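Local coordinates for protein DyP (Bjerkandera adusta, PDB 3MM3) that probably acts as a heme b peroxidase that oxidises dyes with hydrogen peroxide, and is captured here with cyanide on the heme iron, at residues 4-9 / 176-181; 329-334 / 354-359. The protein carries 1 engineered substitution. All coordinates share one frame; numbering follows the deposited sequence.

Interaction 1 (4-9 / 176-181); sequences TILPLN and PSVTGW
V178 meets L6 methyl to methyl, with CG2 of V178 4.1 Å from CD1 of L6. The same L6 CD1 lies 3.8 Å from T179 O. That carbonyl oxygen is buried by the contact and has no polar partner in the model. G180 makes the central link. Its O accepts a hydrogen bond from L6 N at 2.9 Å. The bond is almost straight at the hydrogen (176°), though the donor stands somewhat off the carbonyl plane. I5 CA adds a longer CA-H...O contact to the same oxygen. A side chain at G180 would press on L6 CG, and at phi 104° it would also jam against the preceding carbonyl oxygen. W181 CG sits between the backbone N and the carbonyl carbon (chi1 71°), which turns one side of the indole to L6 and L8. L6 CD1 is 4.1 Å from W181 CD1, and L8 CD1 is 3.8 Å from W181 CE3. L8 crosses the indole at about a right angle. An inverse gamma turn centred on P7 separates the leucines. L16 of helix 13-16 touches L8, V178 and W181, L8 bonds through its backbone to A53 of helix 52-55, and V178 packs on V192 of parallel strand 191-192.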
loop_
_atom_site.group_PDB
_atom_site.type_symbol
_atom_site.label_atom_id
_atom_site.label_comp_id
_atom_site.label_asym_id
_atom_site.label_seq_id
_atom_site.Cartn_x
_atom_site.Cartn_y
_atom_site.Cartn_z
ATOM N N THR A 4 -24.238 7.592 12.901
ATOM C CA THR A 4 -24.041 6.917 11.576
ATOM C C THR A 4 -23.600 5.458 11.693
ATOM O O THR A 4 -22.794 5.099 12.557
ATOM C CB THR A 4 -23.074 7.701 10.630
ATOM O OG1 THR A 4 -22.342 6.778 9.807
ATOM C CG2 THR A 4 -22.087 8.563 11.421
ATOM N N ILE A 5 -24.154 4.630 10.811
ATOM C CA ILE A 5 -23.838 3.211 10.744
ATOM C C ILE A 5 -23.462 2.892 9.297
ATOM O O ILE A 5 -24.271 3.053 8.382
ATOM C CB ILE A 5 -25.039 2.329 11.189
ATOM C CG1 ILE A 5 -25.509 2.676 12.617
ATOM C CG2 ILE A 5 -24.706 0.843 11.055
ATOM C CD1 ILE A 5 -24.456 2.495 13.733
ATOM N N LEU A 6 -22.221 2.461 9.091
ATOM C CA LEU A 6 -21.762 2.101 7.752
ATOM C C LEU A 6 -22.480 0.852 7.249
ATOM O O LEU A 6 -22.610 -0.126 7.988
ATOM C CB LEU A 6 -20.249 1.883 7.735
ATOM C CG LEU A 6 -19.383 3.087 8.120
ATOM C CD1 LEU A 6 -17.920 2.665 8.213
ATOM C CD2 LEU A 6 -19.556 4.265 7.159
ATOM N N PRO A 7 -22.953 0.879 5.989
ATOM C CA PRO A 7 -23.623 -0.276 5.398
ATOM C C PRO A 7 -22.577 -1.274 4.894
ATOM O O PRO A 7 -22.155 -1.226 3.730
ATOM C CB PRO A 7 -24.425 0.344 4.252
ATOM C CG PRO A 7 -23.610 1.511 3.833
ATOM C CD PRO A 7 -23.014 2.061 5.103
ATOM N N LEU A 8 -22.161 -2.171 5.782
ATOM C CA LEU A 8 -21.066 -3.096 5.477
ATOM C C LEU A 8 -21.351 -4.002 4.281
ATOM O O LEU A 8 -20.416 -4.419 3.596
ATOM C CB LEU A 8 -20.699 -3.928 6.711
ATOM C CG LEU A 8 -20.275 -3.149 7.957
ATOM C CD1 LEU A 8 -19.949 -4.129 9.074
ATOM C CD2 LEU A 8 -19.087 -2.247 7.681
ATOM N N ASN A 9 -22.624 -4.295 4.028
ATOM C CA ASN A 9 -23.024 -5.102 2.882
ATOM C C ASN A 9 -22.887 -4.359 1.552
ATOM O O ASN A 9 -22.990 -4.970 0.486
ATOM C CB ASN A 9 -24.466 -5.607 3.052
ATOM C CG ASN A 9 -24.578 -6.790 4.004
ATOM O OD1 ASN A 9 -24.183 -7.910 3.675
ATOM N ND2 ASN A 9 -25.146 -6.550 5.183
ATOM N N PRO A 176 -5.350 2.513 9.939
ATOM C CA PRO A 176 -6.305 3.316 10.716
ATOM C C PRO A 176 -7.571 2.521 11.015
ATOM O O PRO A 176 -7.903 1.583 10.298
ATOM C CB PRO A 176 -6.621 4.487 9.774
ATOM C CG PRO A 176 -6.436 3.903 8.385
ATOM C CD PRO A 176 -5.286 2.930 8.517
ATOM N N SER A 177 -8.265 2.900 12.086
ATOM C CA SER A 177 -9.582 2.362 12.398
ATOM C C SER A 177 -10.607 3.463 12.120
ATOM O O SER A 177 -10.429 4.593 12.565
ATOM C CB SER A 177 -9.621 1.939 13.867
ATOM O OG SER A 177 -10.880 1.415 14.243
ATOM N N VAL A 178 -11.662 3.155 11.372
ATOM C CA VAL A 178 -12.700 4.161 11.119
ATOM C C VAL A 178 -13.886 3.966 12.044
ATOM O O VAL A 178 -14.252 2.839 12.370
ATOM C CB VAL A 178 -13.198 4.218 9.637
ATOM C CG1 VAL A 178 -12.037 4.508 8.689
ATOM C CG2 VAL A 178 -13.958 2.951 9.236
ATOM N N THR A 179 -14.472 5.081 12.459
ATOM C CA THR A 179 -15.702 5.049 13.228
ATOM C C THR A 179 -16.884 4.749 12.300
ATOM O O THR A 179 -16.763 4.839 11.069
ATOM C CB THR A 179 -15.914 6.365 13.995
ATOM O OG1 THR A 179 -15.964 7.460 13.077
ATOM C CG2 THR A 179 -14.763 6.602 14.964
ATOM N N GLY A 180 -18.009 4.359 12.896
ATOM C CA GLY A 180 -19.224 4.048 12.143
ATOM C C GLY A 180 -19.509 2.563 12.001
ATOM O O GLY A 180 -20.502 2.166 11.386
ATOM N N TRP A 181 -18.629 1.730 12.546
ATOM C CA TRP A 181 -18.898 0.294 12.624
ATOM C C TRP A 181 -18.281 -0.311 13.879
ATOM O O TRP A 181 -17.426 0.304 14.510
ATOM C CB TRP A 181 -18.476 -0.451 11.340
ATOM C CG TRP A 181 -16.996 -0.578 11.090
ATOM C CD1 TRP A 181 -16.076 0.428 11.088
ATOM C CD2 TRP A 181 -16.281 -1.779 10.767
ATOM N NE1 TRP A 181 -14.830 -0.071 10.800
ATOM C CE2 TRP A 181 -14.926 -1.422 10.596
ATOM C CE3 TRP A 181 -16.651 -3.124 10.620
ATOM C CZ2 TRP A 181 -13.933 -2.359 10.283
ATOM C CZ3 TRP A 181 -15.662 -4.058 10.306
ATOM C CH2 TRP A 181 -14.320 -3.667 10.141
#

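Interaction 2 (329-334 / 354-359); sequences RSSIPY and LLFVEY. With HEM (protoporphyrin IX containing Fe), chain B; CYN (cyanide ion), chain C.
L355 and I332 form the apolar centre, lying side by side with I332 CG2 4.0 Å from L355 CB. L355 CD2 then reaches the Y334 ring, 3.6 Å from CD2 of Y334. On the other face, L354 CD1 lies against the I332 carbonyl, while L354 CD2 touches the heme vinyl. I332 and L355 are an antiparallel hydrogen-bonded pair, linked N to O in both directions. The regular ladder breaks at the serines. S330 N still donates to V357 O, but V357 N turns to S331 OG (3.1 Å), and S330 O is buried without a partner. F356 CG is anti to the backbone N (chi1 172°), which sends the ring to the heme, with CE1 3.4 Å from HEM C1C. The R329 guanidinium lies flat against the heme, with HEM C3D over its centre, 3.3 Å from the guanidinium plane. Its NH1 donates to cyanide N at 3.0 Å, and its NH2 to propionate O2A at 2.8 Å. NH1 also hydrogen-bonds OD1 of the engineered N171. A leucine in place of R329 would probably leave the cyanide and propionate without these donors. Two antiparallel strands of a ferredoxin-like sheet thus line the distal heme pocket of a DyP-type peroxidase.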
loop_
_atom_site.group_PDB
_atom_site.type_symbol
_atom_site.label_atom_id
_atom_site.label_comp_id
_atom_site.label_asym_id
_atom_site.label_seq_id
_atom_site.Cartn_x
_atom_site.Cartn_y
_atom_site.Cartn_z
ATOM N N ARG A 329 -4.141 0.169 3.649
ATOM C CA ARG A 329 -3.240 -0.506 2.704
ATOM C C ARG A 329 -3.608 -1.964 2.525
ATOM O O ARG A 329 -3.942 -2.643 3.499
ATOM C CB ARG A 329 -1.787 -0.399 3.165
ATOM C CG ARG A 329 -1.236 1.005 3.092
ATOM C CD ARG A 329 0.141 1.134 3.753
ATOM N NE ARG A 329 0.049 0.719 5.154
ATOM C CZ ARG A 329 0.738 -0.268 5.726
ATOM N NH1 ARG A 329 1.681 -0.940 5.064
ATOM N NH2 ARG A 329 0.512 -0.549 7.004
ATOM N N SER A 330 -3.522 -2.462 1.291
ATOM C CA SER A 330 -3.828 -3.881 1.047
ATOM C C SER A 330 -2.884 -4.477 0.003
ATOM O O SER A 330 -3.323 -4.979 -1.032
ATOM C CB SER A 330 -5.310 -4.077 0.660
ATOM O OG SER A 330 -5.710 -5.447 0.764
ATOM N N SER A 331 -1.588 -4.426 0.298
ATOM C CA SER A 331 -0.559 -4.858 -0.655
ATOM C C SER A 331 -0.233 -6.348 -0.594
ATOM O O SER A 331 -0.571 -7.036 0.368
ATOM C CB SER A 331 0.704 -4.033 -0.453
ATOM O OG SER A 331 0.387 -2.649 -0.464
ATOM N N ILE A 332 0.427 -6.845 -1.634
ATOM C CA ILE A 332 0.862 -8.233 -1.669
ATOM C C ILE A 332 2.173 -8.338 -2.456
ATOM O O ILE A 332 2.324 -7.699 -3.502
ATOM C CB ILE A 332 -0.236 -9.158 -2.259
ATOM C CG1 ILE A 332 0.080 -10.637 -1.968
ATOM C CG2 ILE A 332 -0.490 -8.846 -3.742
ATOM C CD1 ILE A 332 -1.067 -11.588 -2.271
ATOM N N PRO A 333 3.133 -9.144 -1.962
ATOM C CA PRO A 333 4.361 -9.379 -2.709
ATOM C C PRO A 333 4.080 -10.117 -4.010
ATOM O O PRO A 333 3.043 -10.778 -4.129
ATOM C CB PRO A 333 5.182 -10.273 -1.764
ATOM C CG PRO A 333 4.659 -9.961 -0.408
ATOM C CD PRO A 333 3.183 -9.777 -0.628
ATOM N N TYR A 334 4.986 -10.002 -4.975
ATOM C CA TYR A 334 4.930 -10.838 -6.176
ATOM C C TYR A 334 6.314 -11.354 -6.500
ATOM O O TYR A 334 7.322 -10.764 -6.085
ATOM C CB TYR A 334 4.327 -10.085 -7.374
ATOM C CG TYR A 334 5.285 -9.138 -8.071
ATOM C CD1 TYR A 334 6.128 -9.600 -9.078
ATOM C CD2 TYR A 334 5.352 -7.791 -7.726
ATOM C CE1 TYR A 334 7.009 -8.747 -9.722
ATOM C CE2 TYR A 334 6.224 -6.931 -8.371
ATOM C CZ TYR A 334 7.056 -7.412 -9.364
ATOM O OH TYR A 334 7.919 -6.534 -9.984
ATOM N N LEU A 354 6.454 -5.726 -5.060
ATOM C CA LEU A 354 5.258 -5.471 -4.271
ATOM C C LEU A 354 4.177 -4.900 -5.169
ATOM O O LEU A 354 4.428 -3.965 -5.923
ATOM C CB LEU A 354 5.543 -4.487 -3.125
ATOM C CG LEU A 354 4.447 -4.355 -2.054
ATOM C CD1 LEU A 354 4.290 -5.670 -1.266
ATOM C CD2 LEU A 354 4.764 -3.224 -1.107
ATOM N N LEU A 355 2.988 -5.485 -5.091
ATOM C CA LEU A 355 1.801 -4.906 -5.702
ATOM C C LEU A 355 1.123 -4.113 -4.596
ATOM O O LEU A 355 0.498 -4.675 -3.694
ATOM C CB LEU A 355 0.878 -6.005 -6.271
ATOM C CG LEU A 355 1.591 -6.962 -7.237
ATOM C CD1 LEU A 355 0.628 -8.036 -7.698
ATOM C CD2 LEU A 355 2.187 -6.230 -8.445
ATOM N N PHE A 356 1.296 -2.799 -4.659
ATOM C CA PHE A 356 0.943 -1.902 -3.567
ATOM C C PHE A 356 -0.416 -1.262 -3.810
ATOM O O PHE A 356 -0.710 -0.785 -4.909
ATOM C CB PHE A 356 2.050 -0.861 -3.441
ATOM C CG PHE A 356 1.759 0.258 -2.485
ATOM C CD1 PHE A 356 2.217 0.205 -1.171
ATOM C CD2 PHE A 356 1.073 1.398 -2.917
ATOM C CE1 PHE A 356 1.969 1.266 -0.289
ATOM C CE2 PHE A 356 0.828 2.463 -2.049
ATOM C CZ PHE A 356 1.284 2.403 -0.730
ATOM N N VAL A 357 -1.223 -1.241 -2.754
ATOM C CA VAL A 357 -2.593 -0.759 -2.826
ATOM C C VAL A 357 -2.844 0.125 -1.612
ATOM O O VAL A 357 -2.662 -0.308 -0.473
ATOM C CB VAL A 357 -3.571 -1.971 -2.819
ATOM C CG1 VAL A 357 -5.002 -1.528 -2.703
ATOM C CG2 VAL A 357 -3.402 -2.823 -4.073
ATOM N N GLU A 358 -3.262 1.360 -1.853
ATOM C CA GLU A 358 -3.610 2.257 -0.753
ATOM C C GLU A 358 -4.940 2.945 -1.063
ATOM O O GLU A 358 -5.123 3.474 -2.163
ATOM C CB GLU A 358 -2.488 3.264 -0.532
ATOM C CG GLU A 358 -2.553 3.970 0.781
ATOM C CD GLU A 358 -1.249 4.668 1.167
ATOM O OE1 GLU A 358 -0.488 5.091 0.284
ATOM O OE2 GLU A 358 -0.982 4.805 2.383
ATOM N N TYR A 359 -5.854 2.922 -0.093
ATOM C CA TYR A 359 -7.197 3.489 -0.238
ATOM C C TYR A 359 -7.386 4.713 0.638
ATOM O O TYR A 359 -7.004 4.714 1.818
ATOM C CB TYR A 359 -8.260 2.482 0.186
ATOM C CG TYR A 359 -8.339 1.211 -0.629
ATOM C CD1 TYR A 359 -8.893 1.209 -1.909
ATOM C CD2 TYR A 359 -7.905 -0.005 -0.096
ATOM C CE1 TYR A 359 -8.991 0.041 -2.650
ATOM C CE2 TYR A 359 -8.002 -1.195 -0.834
ATOM C CZ TYR A 359 -8.547 -1.154 -2.117
ATOM O OH TYR A 359 -8.677 -2.306 -2.870
HETATM C CHA HEM B . 4.388 0.451 6.598
HETATM C CHB HEM B . 7.220 -1.833 3.427
HETATM C CHC HEM B . 5.906 1.301 -0.005
HETATM C CHD HEM B . 3.157 3.669 3.162
HETATM C C1A HEM B . 5.290 -0.418 6.054
HETATM C C2A HEM B . 5.959 -1.483 6.758
HETATM C C3A HEM B . 6.750 -2.107 5.883
HETATM C C4A HEM B . 6.588 -1.476 4.599
HETATM C CMA HEM B . 7.675 -3.308 6.148
HETATM C CAA HEM B . 5.795 -1.783 8.266
HETATM C CBA HEM B . 4.500 -2.527 8.605
HETATM C CGA HEM B . 3.425 -1.609 9.146
HETATM O O1A HEM B . 3.756 -0.692 9.926
HETATM O O2A HEM B . 2.244 -1.807 8.838
HETATM C C1B HEM B . 7.109 -1.198 2.217
HETATM C C2B HEM B . 7.728 -1.617 0.980
HETATM C C3B HEM B . 7.357 -0.756 0.028
HETATM C C4B HEM B . 6.478 0.227 0.641
HETATM C CMB HEM B . 8.661 -2.836 0.846
HETATM C CAB HEM B . 7.741 -0.757 -1.463
HETATM C CBB HEM B . 8.076 -1.869 -2.127
HETATM C C1C HEM B . 5.096 2.250 0.567
HETATM C C2C HEM B . 4.595 3.437 -0.095
HETATM C C3C HEM B . 3.836 4.105 0.800
HETATM C C4C HEM B . 3.848 3.349 2.028
HETATM C CMC HEM B . 4.890 3.792 -1.571
HETATM C CAC HEM B . 3.056 5.423 0.618
HETATM C CBC HEM B . 3.524 6.407 -0.149
HETATM C C1D HEM B . 3.179 2.970 4.336
HETATM C C2D HEM B . 2.369 3.294 5.475
HETATM C C3D HEM B . 2.755 2.311 6.536
HETATM C C4D HEM B . 3.767 1.483 5.943
HETATM C CMD HEM B . 1.303 4.394 5.622
HETATM C CAD HEM B . 2.172 2.254 7.946
HETATM C CBD HEM B . 2.859 3.344 8.766
HETATM C CGD HEM B . 2.251 3.475 10.142
HETATM O O1D HEM B . 3.021 3.495 11.135
HETATM O O2D HEM B . 1.007 3.571 10.265
HETATM N NA HEM B . 5.683 -0.454 4.737
HETATM N NB HEM B . 6.341 -0.062 1.988
HETATM N NC HEM B . 4.645 2.236 1.866
HETATM N ND HEM B . 3.996 1.876 4.630
HETATM FE FE HEM B . 5.193 0.916 3.296
HETATM C C CYN C . 3.691 -0.329 2.666
HETATM N N CYN C . 2.919 -1.096 2.300
#

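How the interactions relate
Interaction 1 closes before interaction 2 opens along the chain. Their centres are 22 Å apart, and their nearest atoms come within about 6 Å without touching. They share no sheet. Interaction 1 joins the N-terminal loop to short strand 177-178, near the outside of the chain. Interaction 2 pairs strands 328-334 and 353-360 close to its centre. Two elements connect them. Helix 13-16 follows segment 4-9: L16 packs on interaction 1, while D14 bonds S330 and Y359 of interaction 2. The heme-binding residues G172, I173 and S174 lead into segment 176-181, and S174 O accepts a bond from R329. The N-terminal loop is thus tied indirectly to the heme pocket.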